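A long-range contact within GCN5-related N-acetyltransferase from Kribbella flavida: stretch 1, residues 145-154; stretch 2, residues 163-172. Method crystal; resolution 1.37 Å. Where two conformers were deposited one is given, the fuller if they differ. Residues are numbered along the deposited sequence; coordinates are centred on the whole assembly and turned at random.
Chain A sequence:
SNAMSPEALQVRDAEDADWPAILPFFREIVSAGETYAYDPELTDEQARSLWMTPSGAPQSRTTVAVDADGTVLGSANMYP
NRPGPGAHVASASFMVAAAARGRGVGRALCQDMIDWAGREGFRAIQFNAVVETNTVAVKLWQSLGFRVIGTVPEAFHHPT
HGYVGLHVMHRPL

Stretch 1 145-154: GFRVIGTVPE
Stretch 2, residues 163-172: YVGLHVMHRP

The strand that begins at Arg 147 and the strand that runs to Pro 172 lie side by side and antiparallel, their N-to-C directions 156° apart and their axes 4.4 Å apart at closest approach. Six backbone hydrogen bonds fix the register. Arg 147 and His 170 make a reciprocal pair, Arg 147 N to His 170 O at 2.9 Å (N-H...O 166°) and His 170 N to Arg 147 O at 2.9 Å (148°). Val 152 and Leu 166 make another, Val 152 N to Leu 166 O at 2.9 Å and Leu 166 N to Val 152 O at 3.0 Å, both at 160°.

Between these pairs the register shifts by one. Val 168 divides its bonding between two successive residues: its O accepts from Ile 149 N (2.8 Å, 156°), whereas its N donates to Gly 150 O (2.9 Å, 170°). This is a beta bulge, and the torsions locate it: Ile 149 has phi/psi -78/-36, far from extended, and Gly 150 has 177/170. At the bulge the CA-to-CB bond of Ile 149 points toward the other strand. With chi1 and chi2 both m, its CG1 lies 3.5 Å from His 170 CB.

The carbonyls on the bonded rungs also receive CA-H...O contacts, including Met 169 CA to Arg 147 O at 3.1 Å and Gly 165 CA to Val 152 O at 3.1 Å. His 170 O accepts from Arg 147 N and lies 3.3 Å from Phe 146 CA. In addition, the oxygen of water 1 donates to His 170 O at 3.3 Å and to Gly 145 O at 2.9 Å, bridging the loop residue Gly 145 and His 170 beside the Arg 147-His 170 end of the ladder.

Val 148, Thr 151, His 167 and Met 169 share one face. There Thr 151 OG1 and His 167 ND1 are hydrogen-bonded at 2.8 Å, though the donor is not determined. Both side chains have chi1 m, and OG1 lies near the plane of the imidazole (chi2 -48°), as an in-plane nitrogen requires. Val 148 (chi1 t) sets CG2 over a face of that ring, 4.0 Å from the His 167 centroid and 11° off its normal; the same Val 148 CG2 is 4.0 Å from CE of selenomethionine Met 169 (m, t, p).

Phe 146 (chi1 m, chi2 83°) carries Arg 171 CB over one ring face, 3.7 Å from the Phe 146 centroid and 12° off the normal. Arg 171 extends with chi1 to chi3 all t; its NH1 makes a weak hydrogen bond to Pro 172 O at 3.2 Å (132°), while NE and NH2 find partners elsewhere in the structure.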

# COMPACT_ATOMS: atom_id res chain seq x y z
N GLY A 145 11.61 16.65 7.62
CA GLY A 145 12.63 15.62 7.54
C GLY A 145 12.40 14.49 6.57
O GLY A 145 13.24 13.62 6.44
N PHE A 146 11.28 14.48 5.87
CA PHE A 146 11.01 13.44 4.88
C PHE A 146 11.73 13.73 3.59
O PHE A 146 11.91 14.88 3.23
CB PHE A 146 9.51 13.33 4.58
CG PHE A 146 8.69 12.72 5.68
CD1 PHE A 146 8.26 13.49 6.73
CD2 PHE A 146 8.27 11.42 5.59
CE1 PHE A 146 7.54 12.93 7.75
CE2 PHE A 146 7.55 10.84 6.62
CZ PHE A 146 7.14 11.61 7.67
N ARG A 147 12.13 12.69 2.89
CA ARG A 147 12.68 12.83 1.55
C ARG A 147 11.96 11.95 0.57
O ARG A 147 11.39 10.91 0.93
CB ARG A 147 14.17 12.52 1.50
CG ARG A 147 14.54 11.05 1.66
CD ARG A 147 16.02 10.75 1.31
NE ARG A 147 16.42 9.38 1.70
CZ ARG A 147 16.79 8.42 0.86
NH1 ARG A 147 17.13 7.21 1.32
NH2 ARG A 147 16.85 8.67 -0.45
N VAL A 148 12.03 12.35 -0.70
CA VAL A 148 11.50 11.54 -1.76
C VAL A 148 12.50 10.40 -2.07
O VAL A 148 13.65 10.64 -2.39
CB VAL A 148 11.26 12.37 -3.01
CG1 VAL A 148 10.77 11.50 -4.17
CG2 VAL A 148 10.22 13.45 -2.72
N ILE A 149 12.04 9.15 -1.90
CA ILE A 149 12.79 7.91 -2.20
C ILE A 149 12.77 7.64 -3.70
O ILE A 149 13.69 7.11 -4.28
CB ILE A 149 12.08 6.68 -1.42
CG1 ILE A 149 12.25 6.83 0.07
CG2 ILE A 149 12.46 5.31 -1.93
CD1 ILE A 149 13.70 6.87 0.47
N GLY A 150 11.65 7.98 -4.32
CA GLY A 150 11.46 7.81 -5.75
C GLY A 150 10.03 8.25 -6.11
O GLY A 150 9.22 8.53 -5.22
N THR A 151 9.76 8.35 -7.40
CA THR A 151 8.46 8.79 -7.88
C THR A 151 7.97 7.84 -8.96
O THR A 151 8.69 7.55 -9.92
CB THR A 151 8.57 10.21 -8.46
OG1 THR A 151 9.17 11.08 -7.49
CG2 THR A 151 7.17 10.73 -8.85
N VAL A 152 6.78 7.31 -8.76
CA VAL A 152 6.16 6.47 -9.76
C VAL A 152 5.49 7.40 -10.78
O VAL A 152 4.59 8.16 -10.42
CB VAL A 152 5.13 5.50 -9.15
CG1 VAL A 152 4.56 4.60 -10.24
CG2 VAL A 152 5.72 4.66 -7.99
N PRO A 153 5.94 7.35 -12.03
CA PRO A 153 5.44 8.34 -12.98
C PRO A 153 3.99 8.08 -13.35
O PRO A 153 3.56 6.93 -13.46
CB PRO A 153 6.33 8.14 -14.20
CG PRO A 153 6.74 6.72 -14.12
CD PRO A 153 6.89 6.43 -12.65
N GLU A 154 3.25 9.17 -13.64
CA GLU A 154 1.91 9.08 -14.21
C GLU A 154 0.99 8.13 -13.45
O GLU A 154 0.09 7.53 -14.02
CB GLU A 154 2.00 8.73 -15.71
CG GLU A 154 2.58 9.84 -16.56
CD GLU A 154 2.41 9.63 -18.03
OE1 GLU A 154 2.32 10.63 -18.74
OE2 GLU A 154 2.48 8.52 -18.50
N TYR A 163 -2.13 13.07 -15.92
CA TYR A 163 -1.43 12.00 -15.21
C TYR A 163 -0.12 12.53 -14.64
O TYR A 163 0.71 13.05 -15.38
CB TYR A 163 -1.16 10.78 -16.09
CG TYR A 163 -2.41 10.06 -16.53
CD1 TYR A 163 -3.09 9.21 -15.67
CD2 TYR A 163 -2.93 10.22 -17.81
CE1 TYR A 163 -4.23 8.55 -16.07
CE2 TYR A 163 -4.06 9.55 -18.21
CZ TYR A 163 -4.72 8.73 -17.37
OH TYR A 163 -5.86 8.06 -17.72
N VAL A 164 0.02 12.46 -13.33
CA VAL A 164 1.17 12.97 -12.58
C VAL A 164 1.72 11.88 -11.65
O VAL A 164 1.12 10.82 -11.41
CB VAL A 164 0.81 14.24 -11.79
CG1 VAL A 164 0.30 15.31 -12.74
CG2 VAL A 164 -0.19 13.99 -10.68
N GLY A 165 2.92 12.14 -11.14
CA GLY A 165 3.61 11.15 -10.31
C GLY A 165 3.10 11.04 -8.89
O GLY A 165 2.53 11.96 -8.34
N LEU A 166 3.39 9.87 -8.30
CA LEU A 166 3.21 9.63 -6.89
C LEU A 166 4.58 9.40 -6.23
O LEU A 166 5.24 8.41 -6.55
CB LEU A 166 2.29 8.43 -6.66
CG LEU A 166 0.80 8.60 -7.00
CD1 LEU A 166 0.09 7.27 -6.76
CD2 LEU A 166 0.16 9.73 -6.16
N HIS A 167 4.99 10.29 -5.33
CA HIS A 167 6.23 10.14 -4.62
C HIS A 167 6.03 9.08 -3.54
O HIS A 167 4.98 9.03 -2.89
CB HIS A 167 6.59 11.40 -3.87
CG HIS A 167 6.87 12.60 -4.68
ND1 HIS A 167 7.68 12.67 -5.78
CD2 HIS A 167 6.44 13.86 -4.43
CE1 HIS A 167 7.72 13.94 -6.18
NE2 HIS A 167 6.97 14.67 -5.38
N VAL A 168 7.10 8.33 -3.27
CA VAL A 168 7.23 7.58 -2.03
C VAL A 168 8.17 8.40 -1.17
O VAL A 168 9.24 8.76 -1.64
CB VAL A 168 7.84 6.19 -2.31
CG1 VAL A 168 8.02 5.42 -0.99
CG2 VAL A 168 6.92 5.44 -3.28
N MSE A 169 7.78 8.72 0.06
CA MSE A 169 8.56 9.56 0.93
C MSE A 169 8.89 8.80 2.21
O MSE A 169 8.15 7.92 2.64
CB MSE A 169 7.88 10.85 1.28
CG MSE A 169 7.51 11.63 0.02
SE MSE A 169 6.92 13.46 0.28
CE MSE A 169 8.55 14.39 0.75
N HIS A 170 10.01 9.15 2.83
CA HIS A 170 10.53 8.41 3.96
C HIS A 170 11.31 9.31 4.89
O HIS A 170 11.96 10.26 4.46
CB HIS A 170 11.44 7.32 3.43
CG HIS A 170 12.18 6.54 4.47
ND1 HIS A 170 13.44 6.88 4.87
CD2 HIS A 170 11.85 5.42 5.19
CE1 HIS A 170 13.87 6.01 5.76
NE2 HIS A 170 12.94 5.11 5.95
N ARG A 171 11.25 9.00 6.18
CA ARG A 171 12.01 9.71 7.23
C ARG A 171 12.50 8.64 8.20
O ARG A 171 11.68 7.85 8.67
CB ARG A 171 11.03 10.64 7.97
CG ARG A 171 11.67 11.58 8.96
CD ARG A 171 10.60 12.23 9.79
NE ARG A 171 11.06 13.43 10.48
CZ ARG A 171 11.82 13.44 11.55
NH1 ARG A 171 12.34 12.33 12.06
NH2 ARG A 171 12.08 14.59 12.12
N PRO A 172 13.82 8.60 8.54
CA PRO A 172 14.25 7.77 9.65
C PRO A 172 13.83 8.35 10.99
O PRO A 172 13.59 9.56 11.10
CB PRO A 172 15.78 7.76 9.54
CG PRO A 172 16.08 9.11 8.96
CD PRO A 172 14.94 9.37 7.97
O HOH W 1 14.84 11.53 5.31